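Secreted effector protein SifA (Salmonella typhimurium, PDB 3CXB) acts inside the host cell as a virulence effector that interacts with PLEKHM2 and is required for endosomal tubulation and formation of Salmonella-induced filaments. Local coordinates at residues 68-73 / 84-89; 156-161 / 299-304; 236-241 / 312-317. One frame throughout, in Å; residues are numbered along the deposited sequence.

In the fold
From the N terminus, helix 62-75 leads through a short helical connection into strand 84-87, and interaction 1 closes this local loop by laying the helix on the five-stranded antiparallel sheet. The three-stranded sheet follows, then a run of helices. Interaction 2 closes a much longer loop, bringing the start of strand 158-167 against the end of helix 283-303. Interaction 3 joins helix 228-241 to helix 307-324; its segments alternate with those of interaction 2, so the two cross, while interaction 1 precedes both. Interactions 1 and 2 touch through Lys73-Asp157 and Phe70-Tyr158. Interaction 3 lies apart, its centre about 23 Å from that of interaction 2.

Interaction 1 (68-73 / 84-89); sequences IFFELK and FQVHNP
A largely apolar contact of a helix packed on an antiparallel sheet, in an alpha+beta arrangement, brings helix 62-75 against the edge strand 84-87 of the five-stranded sheet. The segment axes run 9.7 Å apart at their closest, in broadly opposed, oblique directions at 142°, as the chain doubles back through the short helical connection between them. Phe84 carries the contact. Its CB points toward the helix, and with CG beside the backbone N and anti to the carbonyl carbon, the ring slides in along the last helical turn of 68-73. One face is taken by the Lys73 backbone: Lys73 CA stands 3.7 Å from the ring centroid, almost exactly on the normal, a CH-pi contact. The Lys73 side chain, CG anti to its own N, then runs back past Phe84, CG lying 3.7 Å from Phe84 CB. This extended chain gives its methylenes to the aromatic residue and delivers NZ to a salt bridge with Asp157. Leu72 adds its CB, 3.7 Å from Phe84 CE2. Phe69 meets the same ring in a T-shaped pair: the edge of Phe84 is turned to the face of Phe69, centroids 5.8 Å apart and planes at 71°. Anti to its backbone N (chi1 -180°), the Phe69 ring swings over to the strand, so that CZ comes 3.9 Å from Phe84 CB. The layer continues into the sheet, where Phe69 and Val86 both pack on Leu98 of the neighbouring strand 96-101, and Phe84 on Ile100. Phe70 starts away from the strand, yet its ring reaches back, with a face over Phe69 CD2 and a further contact to Tyr158. At its tip, Phe70 CZ crosses to Val86, 4.1 Å from methyl CG1.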
loop_
_atom_site.group_PDB
_atom_site.type_symbol
_atom_site.label_atom_id
_atom_site.label_comp_id
_atom_site.label_asym_id
_atom_site.label_seq_id
_atom_site.Cartn_x
_atom_site.Cartn_y
_atom_site.Cartn_z
ATOM N N ILE A 68 -4.238 -6.655 6.858
ATOM C CA ILE A 68 -4.937 -7.670 7.622
ATOM C C ILE A 68 -6.074 -7.085 8.398
ATOM O O ILE A 68 -7.127 -7.719 8.579
ATOM C CB ILE A 68 -3.994 -8.405 8.579
ATOM C CG1 ILE A 68 -2.845 -9.039 7.777
ATOM C CG2 ILE A 68 -4.758 -9.500 9.304
ATOM C CD1 ILE A 68 -1.722 -9.642 8.642
ATOM N N PHE A 69 -5.863 -5.858 8.850
ATOM C CA PHE A 69 -6.880 -5.172 9.612
ATOM C C PHE A 69 -8.152 -5.073 8.757
ATOM O O PHE A 69 -9.234 -5.474 9.187
ATOM C CB PHE A 69 -6.391 -3.775 9.990
ATOM C CG PHE A 69 -7.381 -2.998 10.790
ATOM C CD1 PHE A 69 -7.581 -3.284 12.139
ATOM C CD2 PHE A 69 -8.121 -1.977 10.195
ATOM C CE1 PHE A 69 -8.495 -2.568 12.896
ATOM C CE2 PHE A 69 -9.041 -1.253 10.944
ATOM C CZ PHE A 69 -9.227 -1.554 12.309
ATOM N N PHE A 70 -8.009 -4.565 7.534
ATOM C CA PHE A 70 -9.161 -4.406 6.651
ATOM C C PHE A 70 -9.706 -5.707 6.078
ATOM O O PHE A 70 -10.868 -5.791 5.701
ATOM C CB PHE A 70 -8.829 -3.390 5.559
ATOM C CG PHE A 70 -8.729 -1.988 6.090
ATOM C CD1 PHE A 70 -9.872 -1.258 6.386
ATOM C CD2 PHE A 70 -7.499 -1.426 6.385
ATOM C CE1 PHE A 70 -9.786 -0.011 7.000
ATOM C CE2 PHE A 70 -7.412 -0.163 7.006
ATOM C CZ PHE A 70 -8.552 0.541 7.301
ATOM N N GLU A 71 -8.878 -6.736 6.016
ATOM C CA GLU A 71 -9.397 -8.000 5.526
ATOM C C GLU A 71 -10.383 -8.440 6.612
ATOM O O GLU A 71 -11.426 -9.025 6.337
ATOM C CB GLU A 71 -8.263 -9.022 5.345
ATOM C CG GLU A 71 -7.545 -8.932 3.981
ATOM C CD GLU A 71 -6.279 -9.790 3.881
ATOM O OE1 GLU A 71 -6.323 -10.974 4.300
ATOM O OE2 GLU A 71 -5.247 -9.287 3.366
ATOM N N LEU A 72 -10.056 -8.136 7.858
ATOM C CA LEU A 72 -10.939 -8.502 8.945
ATOM C C LEU A 72 -12.214 -7.671 8.847
ATOM O O LEU A 72 -13.318 -8.207 8.870
ATOM C CB LEU A 72 -10.253 -8.263 10.296
ATOM C CG LEU A 72 -9.137 -9.255 10.637
ATOM C CD1 LEU A 72 -8.254 -8.700 11.730
ATOM C CD2 LEU A 72 -9.753 -10.604 11.070
ATOM N N LYS A 73 -12.053 -6.357 8.726
ATOM C CA LYS A 73 -13.197 -5.470 8.641
ATOM C C LYS A 73 -14.101 -5.909 7.495
ATOM O O LYS A 73 -15.316 -6.031 7.652
ATOM C CB LYS A 73 -12.733 -4.042 8.425
ATOM C CG LYS A 73 -13.858 -3.032 8.480
ATOM C CD LYS A 73 -13.330 -1.633 8.212
ATOM C CE LYS A 73 -14.443 -0.625 8.020
ATOM N NZ LYS A 73 -13.873 0.646 7.483
ATOM N N PHE A 84 -14.701 -1.493 13.709
ATOM C CA PHE A 84 -13.325 -1.338 13.235
ATOM C C PHE A 84 -13.042 0.137 12.965
ATOM O O PHE A 84 -13.320 0.645 11.875
ATOM C CB PHE A 84 -13.110 -2.132 11.942
ATOM C CG PHE A 84 -13.249 -3.612 12.106
ATOM C CD1 PHE A 84 -14.497 -4.196 12.198
ATOM C CD2 PHE A 84 -12.113 -4.430 12.176
ATOM C CE1 PHE A 84 -14.617 -5.578 12.357
ATOM C CE2 PHE A 84 -12.219 -5.813 12.335
ATOM C CZ PHE A 84 -13.470 -6.390 12.426
ATOM N N GLN A 85 -12.455 0.819 13.936
ATOM C CA GLN A 85 -12.197 2.244 13.775
ATOM C C GLN A 85 -10.719 2.605 13.636
ATOM O O GLN A 85 -9.863 1.973 14.244
ATOM C CB GLN A 85 -12.814 2.978 14.966
ATOM C CG GLN A 85 -14.171 2.395 15.384
ATOM C CD GLN A 85 -14.569 2.748 16.808
ATOM O OE1 GLN A 85 -13.793 2.563 17.744
ATOM N NE2 GLN A 85 -15.785 3.245 16.977
ATOM N N VAL A 86 -10.435 3.624 12.829
ATOM C CA VAL A 86 -9.075 4.101 12.609
ATOM C C VAL A 86 -9.065 5.634 12.685
ATOM O O VAL A 86 -9.944 6.288 12.128
ATOM C CB VAL A 86 -8.499 3.612 11.220
ATOM C CG1 VAL A 86 -9.608 3.180 10.300
ATOM C CG2 VAL A 86 -7.700 4.703 10.558
ATOM N N HIS A 87 -8.073 6.203 13.368
ATOM C CA HIS A 87 -7.981 7.655 13.513
ATOM C C HIS A 87 -6.569 8.063 13.917
ATOM O O HIS A 87 -5.788 7.223 14.366
ATOM C CB HIS A 87 -8.922 8.101 14.624
ATOM C CG HIS A 87 -8.473 7.660 15.983
ATOM N ND1 HIS A 87 -7.618 8.410 16.764
ATOM C CD2 HIS A 87 -8.688 6.506 16.660
ATOM C CE1 HIS A 87 -7.324 7.736 17.862
ATOM N NE2 HIS A 87 -7.960 6.578 17.824
ATOM N N ASN A 88 -6.260 9.353 13.775
ATOM C CA ASN A 88 -4.963 9.895 14.175
ATOM C C ASN A 88 -5.201 10.605 15.493
ATOM O O ASN A 88 -5.964 11.566 15.550
ATOM C CB ASN A 88 -4.459 10.912 13.167
ATOM C CG ASN A 88 -4.407 10.359 11.786
ATOM O OD1 ASN A 88 -5.439 10.209 11.134
ATOM N ND2 ASN A 88 -3.204 10.027 11.321
ATOM N N PRO A 89 -4.541 10.156 16.569
ATOM C CA PRO A 89 -4.760 10.819 17.855
ATOM C C PRO A 89 -4.657 12.336 17.754
ATOM O O PRO A 89 -3.652 12.865 17.284
ATOM C CB PRO A 89 -3.682 10.203 18.748
ATOM C CG PRO A 89 -2.581 9.907 17.782
ATOM C CD PRO A 89 -3.339 9.305 16.624
#

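Interaction 2 (156-161 / 299-304); sequences VDYPLP and FHAIFR
Tyr158 forms the tight half of this contact, its ring enclosed on two sides where strand 158-167 begins beside the C-terminal end of helix 283-303. The guanidinium of Arg304 lies flat on one face, centres 3.8 Å apart and planes at 19°, while CD of its own neighbour Pro159 sits over the opposite face. CG anti to the backbone N (chi1 -158°) sends the ring across the helix, where CD2 rests 4.1 Å from Ala301 CB and OH comes to the edge of the His300 ring. The hydroxyl's hydrogen bond is to Thr66, and His300 NE2 bonds Glu67, both on helix 62-75. Nearby, Val156 CG1 packs 3.5 Å from Ile302 CG1.

The side around Asp157 is looser and wetter. Arg304, at positive phi just past the helix and bent at chi2 and chi3, turns NH1 back to Ala301 O (2.8 Å, 170°) and only weakly to Val156 O. A water accepts from Arg304 NH2 and donates to Asp157 O, linking the two segments. Asp157 and Tyr158 both face Ser153, a G1 beta bulge at the turn of the hairpin joining strands 145-153 and 158-167.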
loop_
_atom_site.group_PDB
_atom_site.type_symbol
_atom_site.label_atom_id
_atom_site.label_comp_id
_atom_site.label_asym_id
_atom_site.label_seq_id
_atom_site.Cartn_x
_atom_site.Cartn_y
_atom_site.Cartn_z
ATOM N N VAL A 156 -11.548 5.199 -0.181
ATOM C CA VAL A 156 -10.831 3.982 -0.531
ATOM C C VAL A 156 -10.973 2.965 0.610
ATOM O O VAL A 156 -10.592 1.797 0.467
ATOM C CB VAL A 156 -9.349 4.266 -0.728
ATOM C CG1 VAL A 156 -9.125 5.007 -2.010
ATOM C CG2 VAL A 156 -8.835 5.076 0.443
ATOM N N ASP A 157 -11.552 3.420 1.725
ATOM C CA ASP A 157 -11.733 2.619 2.939
ATOM C C ASP A 157 -10.388 2.009 3.315
ATOM O O ASP A 157 -10.229 0.797 3.446
ATOM C CB ASP A 157 -12.767 1.535 2.727
ATOM C CG ASP A 157 -13.027 0.750 3.976
ATOM O OD1 ASP A 157 -12.580 1.180 5.062
ATOM O OD2 ASP A 157 -13.684 -0.299 3.879
ATOM N N TYR A 158 -9.415 2.887 3.496
ATOM C CA TYR A 158 -8.071 2.475 3.821
ATOM C C TYR A 158 -7.289 3.744 4.084
ATOM O O TYR A 158 -7.660 4.810 3.589
ATOM C CB TYR A 158 -7.454 1.792 2.612
ATOM C CG TYR A 158 -6.306 0.878 2.945
ATOM C CD1 TYR A 158 -6.540 -0.419 3.404
ATOM C CD2 TYR A 158 -4.989 1.288 2.762
ATOM C CE1 TYR A 158 -5.492 -1.294 3.663
ATOM C CE2 TYR A 158 -3.928 0.422 3.015
ATOM C CZ TYR A 158 -4.187 -0.875 3.466
ATOM O OH TYR A 158 -3.150 -1.764 3.696
ATOM N N PRO A 159 -6.202 3.671 4.869
ATOM C CA PRO A 159 -5.475 4.923 5.078
ATOM C C PRO A 159 -4.670 5.239 3.825
ATOM O O PRO A 159 -4.184 4.335 3.141
ATOM C CB PRO A 159 -4.606 4.618 6.293
ATOM C CG PRO A 159 -4.418 3.153 6.226
ATOM C CD PRO A 159 -5.753 2.635 5.809
ATOM N N LEU A 160 -4.556 6.521 3.499
ATOM C CA LEU A 160 -3.805 6.904 2.312
ATOM C C LEU A 160 -2.834 8.022 2.657
ATOM O O LEU A 160 -3.053 8.788 3.609
ATOM C CB LEU A 160 -4.763 7.341 1.182
ATOM C CG LEU A 160 -5.378 8.755 1.134
ATOM C CD1 LEU A 160 -5.842 9.183 2.535
ATOM C CD2 LEU A 160 -4.358 9.760 0.621
ATOM N N PRO A 161 -1.749 8.136 1.880
ATOM C CA PRO A 161 -0.708 9.149 2.067
ATOM C C PRO A 161 -1.272 10.554 2.324
ATOM O O PRO A 161 -1.657 11.241 1.386
ATOM C CB PRO A 161 0.069 9.073 0.751
ATOM C CG PRO A 161 -0.086 7.665 0.363
ATOM C CD PRO A 161 -1.525 7.402 0.627
ATOM N N PHE A 299 -1.985 3.956 -4.974
ATOM C CA PHE A 299 -2.500 2.895 -5.802
ATOM C C PHE A 299 -2.842 1.692 -4.933
ATOM O O PHE A 299 -3.936 1.119 -5.053
ATOM C CB PHE A 299 -1.462 2.519 -6.860
ATOM C CG PHE A 299 -1.883 1.382 -7.740
ATOM C CD1 PHE A 299 -1.992 0.091 -7.229
ATOM C CD2 PHE A 299 -2.197 1.605 -9.079
ATOM C CE1 PHE A 299 -2.407 -0.963 -8.035
ATOM C CE2 PHE A 299 -2.614 0.562 -9.903
ATOM C CZ PHE A 299 -2.723 -0.728 -9.382
ATOM N N HIS A 300 -1.913 1.315 -4.052
ATOM C CA HIS A 300 -2.150 0.162 -3.177
ATOM C C HIS A 300 -3.319 0.406 -2.252
ATOM O O HIS A 300 -4.021 -0.529 -1.875
ATOM C CB HIS A 300 -0.911 -0.188 -2.340
ATOM C CG HIS A 300 -1.182 -1.191 -1.263
ATOM N ND1 HIS A 300 -1.614 -0.828 -0.006
ATOM C CD2 HIS A 300 -1.123 -2.546 -1.265
ATOM C CE1 HIS A 300 -1.810 -1.915 0.722
ATOM N NE2 HIS A 300 -1.519 -2.972 -0.018
ATOM N N ALA A 301 -3.514 1.668 -1.886
ATOM C CA ALA A 301 -4.607 2.062 -1.010
ATOM C C ALA A 301 -5.928 1.792 -1.725
ATOM O O ALA A 301 -6.904 1.327 -1.120
ATOM C CB ALA A 301 -4.479 3.532 -0.685
ATOM N N ILE A 302 -5.942 2.057 -3.030
ATOM C CA ILE A 302 -7.158 1.874 -3.825
ATOM C C ILE A 302 -7.443 0.445 -4.241
ATOM O O ILE A 302 -8.490 -0.101 -3.908
ATOM C CB ILE A 302 -7.128 2.746 -5.108
ATOM C CG1 ILE A 302 -7.130 4.224 -4.723
ATOM C CG2 ILE A 302 -8.330 2.422 -6.002
ATOM C CD1 ILE A 302 -6.679 5.102 -5.844
ATOM N N PHE A 303 -6.510 -0.166 -4.956
ATOM C CA PHE A 303 -6.723 -1.524 -5.437
ATOM C C PHE A 303 -6.314 -2.625 -4.475
ATOM O O PHE A 303 -6.622 -3.804 -4.707
ATOM C CB PHE A 303 -6.001 -1.723 -6.779
ATOM C CG PHE A 303 -6.284 -0.638 -7.779
ATOM C CD1 PHE A 303 -5.597 0.569 -7.717
ATOM C CD2 PHE A 303 -7.304 -0.785 -8.714
ATOM C CE1 PHE A 303 -5.912 1.609 -8.565
ATOM C CE2 PHE A 303 -7.625 0.250 -9.569
ATOM C CZ PHE A 303 -6.932 1.456 -9.489
ATOM N N ARG A 304 -5.635 -2.246 -3.396
ATOM C CA ARG A 304 -5.166 -3.212 -2.408
ATOM C C ARG A 304 -4.313 -4.266 -3.100
ATOM O O ARG A 304 -4.500 -5.475 -2.919
ATOM C CB ARG A 304 -6.327 -3.892 -1.694
ATOM C CG ARG A 304 -5.997 -4.241 -0.257
ATOM C CD ARG A 304 -5.485 -2.997 0.529
ATOM N NE ARG A 304 -6.317 -1.804 0.332
ATOM C CZ ARG A 304 -7.569 -1.673 0.766
ATOM N NH1 ARG A 304 -8.243 -0.562 0.520
ATOM N NH2 ARG A 304 -8.147 -2.634 1.469
HETATM O O HOH W 1 -10.755 -1.542 2.264
#

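Interaction 3 (236-241 / 312-317); sequences LETMAM and KMAEEQ
Two helices of the helical C-terminal part, whose fold is thought to resemble SopE-type exchange factors, cross here obliquely, their directions more opposed than aligned. The C-terminal end of helix 228-241 meets helix 307-324, the short axes 9.5 Å apart at their closest and inclined at 136°. The first contributor along 312-317 is Met313, at the partly exposed margin. Its CG occupies the crowded position between backbone N and carbonyl carbon, and the chain bends at chi3. Its methyl CE slides past Met241 in the opposite sense, 4.2 Å from Met241 SD, a loose apolar contact at the surface. Ala314 follows and marks the closest backbone approach, its CA 5.8 Å from Thr238 CA. The small alanine lets Thr238 press methyl CG2 directly onto the helix, 3.6 Å from Ala314 CA. That methyl is anti to the threonine carbonyl carbon, whereas OG1 takes the crowded position. Glu315 faces elsewhere and packs on Thr217 of helix 197-220; Thr238 touches Ile210 of the same helix, so a third helix backs the pair. One turn after Met313, Gln317 completes the contact and is, with Thr238, its most engaged residue. Its CB and CG run alongside the Thr238 methyl, and a bend at chi2 (-66°) turns the amide across the other helix. There it lies beside the end of the Met241 side chain and crosses Glu237 at about a right angle. The planes of the amide and the Glu237 carboxylate are nearly parallel, 10° apart, but the meeting is through carbon: Gln317 NE2 sits 3.8 Å from Glu237 CG.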
loop_
_atom_site.group_PDB
_atom_site.type_symbol
_atom_site.label_atom_id
_atom_site.label_comp_id
_atom_site.label_asym_id
_atom_site.label_seq_id
_atom_site.Cartn_x
_atom_site.Cartn_y
_atom_site.Cartn_z
ATOM N N LEU A 236 3.304 -10.200 -21.745
ATOM C CA LEU A 236 1.960 -10.697 -22.011
ATOM C C LEU A 236 1.520 -11.739 -20.997
ATOM O O LEU A 236 0.335 -11.806 -20.642
ATOM C CB LEU A 236 1.883 -11.312 -23.414
ATOM C CG LEU A 236 2.248 -10.407 -24.594
ATOM C CD1 LEU A 236 2.231 -11.238 -25.863
ATOM C CD2 LEU A 236 1.296 -9.234 -24.704
ATOM N N GLU A 237 2.479 -12.543 -20.540
ATOM C CA GLU A 237 2.224 -13.607 -19.583
ATOM C C GLU A 237 1.850 -13.032 -18.219
ATOM O O GLU A 237 0.836 -13.415 -17.634
ATOM C CB GLU A 237 3.463 -14.498 -19.459
ATOM C CG GLU A 237 3.193 -15.877 -18.890
ATOM C CD GLU A 237 3.321 -16.968 -19.937
ATOM O OE1 GLU A 237 2.879 -18.107 -19.665
ATOM O OE2 GLU A 237 3.869 -16.691 -21.027
ATOM N N THR A 238 2.644 -12.096 -17.712
ATOM C CA THR A 238 2.319 -11.533 -16.412
ATOM C C THR A 238 1.023 -10.730 -16.511
ATOM O O THR A 238 0.208 -10.741 -15.588
ATOM C CB THR A 238 3.438 -10.625 -15.863
ATOM O OG1 THR A 238 3.271 -9.311 -16.392
ATOM C CG2 THR A 238 4.813 -11.152 -16.256
ATOM N N MET A 239 0.821 -10.029 -17.620
ATOM C CA MET A 239 -0.421 -9.272 -17.783
ATOM C C MET A 239 -1.583 -10.257 -17.711
ATOM O O MET A 239 -2.623 -9.976 -17.111
ATOM C CB MET A 239 -0.470 -8.577 -19.141
ATOM C CG MET A 239 0.359 -7.332 -19.260
ATOM S SD MET A 239 -0.369 -6.007 -18.333
ATOM C CE MET A 239 -1.369 -5.217 -19.561
ATOM N N ALA A 240 -1.396 -11.424 -18.322
ATOM C CA ALA A 240 -2.448 -12.420 -18.331
ATOM C C ALA A 240 -2.734 -12.917 -16.936
ATOM O O ALA A 240 -3.882 -12.939 -16.517
ATOM C CB ALA A 240 -2.079 -13.578 -19.239
ATOM N N MET A 241 -1.698 -13.314 -16.212
ATOM C CA MET A 241 -1.900 -13.812 -14.862
ATOM C C MET A 241 -2.634 -12.816 -13.976
ATOM O O MET A 241 -3.385 -13.207 -13.092
ATOM C CB MET A 241 -0.561 -14.167 -14.232
ATOM C CG MET A 241 -0.114 -15.574 -14.510
ATOM S SD MET A 241 1.578 -15.852 -13.951
ATOM C CE MET A 241 2.392 -16.058 -15.556
ATOM N N LYS A 312 7.863 -7.357 -9.521
ATOM C CA LYS A 312 8.768 -8.462 -9.220
ATOM C C LYS A 312 8.392 -9.734 -9.920
ATOM O O LYS A 312 9.255 -10.383 -10.505
ATOM C CB LYS A 312 8.842 -8.747 -7.718
ATOM C CG LYS A 312 9.554 -7.679 -6.913
ATOM C CD LYS A 312 9.599 -8.041 -5.430
ATOM C CE LYS A 312 10.168 -6.901 -4.584
ATOM N NZ LYS A 312 10.278 -7.276 -3.144
ATOM N N MET A 313 7.112 -10.099 -9.869
ATOM C CA MET A 313 6.695 -11.335 -10.511
ATOM C C MET A 313 6.956 -11.223 -12.011
ATOM O O MET A 313 7.217 -12.220 -12.696
ATOM C CB MET A 313 5.230 -11.640 -10.210
ATOM C CG MET A 313 4.243 -10.691 -10.787
ATOM S SD MET A 313 2.564 -11.218 -10.336
ATOM C CE MET A 313 2.260 -12.486 -11.544
ATOM N N ALA A 314 6.912 -9.995 -12.512
ATOM C CA ALA A 314 7.204 -9.767 -13.912
ATOM C C ALA A 314 8.692 -10.061 -14.124
ATOM O O ALA A 314 9.066 -10.741 -15.063
ATOM C CB ALA A 314 6.887 -8.317 -14.306
ATOM N N GLU A 315 9.538 -9.557 -13.244
ATOM C CA GLU A 315 10.961 -9.802 -13.371
ATOM C C GLU A 315 11.240 -11.299 -13.301
ATOM O O GLU A 315 12.118 -11.807 -13.991
ATOM C CB GLU A 315 11.714 -9.079 -12.248
ATOM C CG GLU A 315 11.607 -7.580 -12.362
ATOM C CD GLU A 315 12.027 -6.854 -11.111
ATOM O OE1 GLU A 315 11.935 -5.615 -11.111
ATOM O OE2 GLU A 315 12.440 -7.503 -10.127
ATOM N N GLU A 316 10.475 -12.003 -12.475
ATOM C CA GLU A 316 10.691 -13.429 -12.301
ATOM C C GLU A 316 10.183 -14.195 -13.490
ATOM O O GLU A 316 10.651 -15.294 -13.767
ATOM C CB GLU A 316 10.015 -13.919 -11.019
ATOM C CG GLU A 316 10.633 -13.404 -9.726
ATOM C CD GLU A 316 9.848 -13.860 -8.517
ATOM O OE1 GLU A 316 9.593 -15.079 -8.410
ATOM O OE2 GLU A 316 9.481 -13.012 -7.676
ATOM N N GLN A 317 9.214 -13.619 -14.188
ATOM C CA GLN A 317 8.676 -14.263 -15.376
ATOM C C GLN A 317 9.751 -14.223 -16.454
ATOM O O GLN A 317 10.087 -15.234 -17.070
ATOM C CB GLN A 317 7.415 -13.542 -15.874
ATOM C CG GLN A 317 6.118 -14.143 -15.352
ATOM C CD GLN A 317 5.882 -15.548 -15.877
ATOM O OE1 GLN A 317 5.157 -16.345 -15.271
ATOM N NE2 GLN A 317 6.489 -15.857 -17.017
#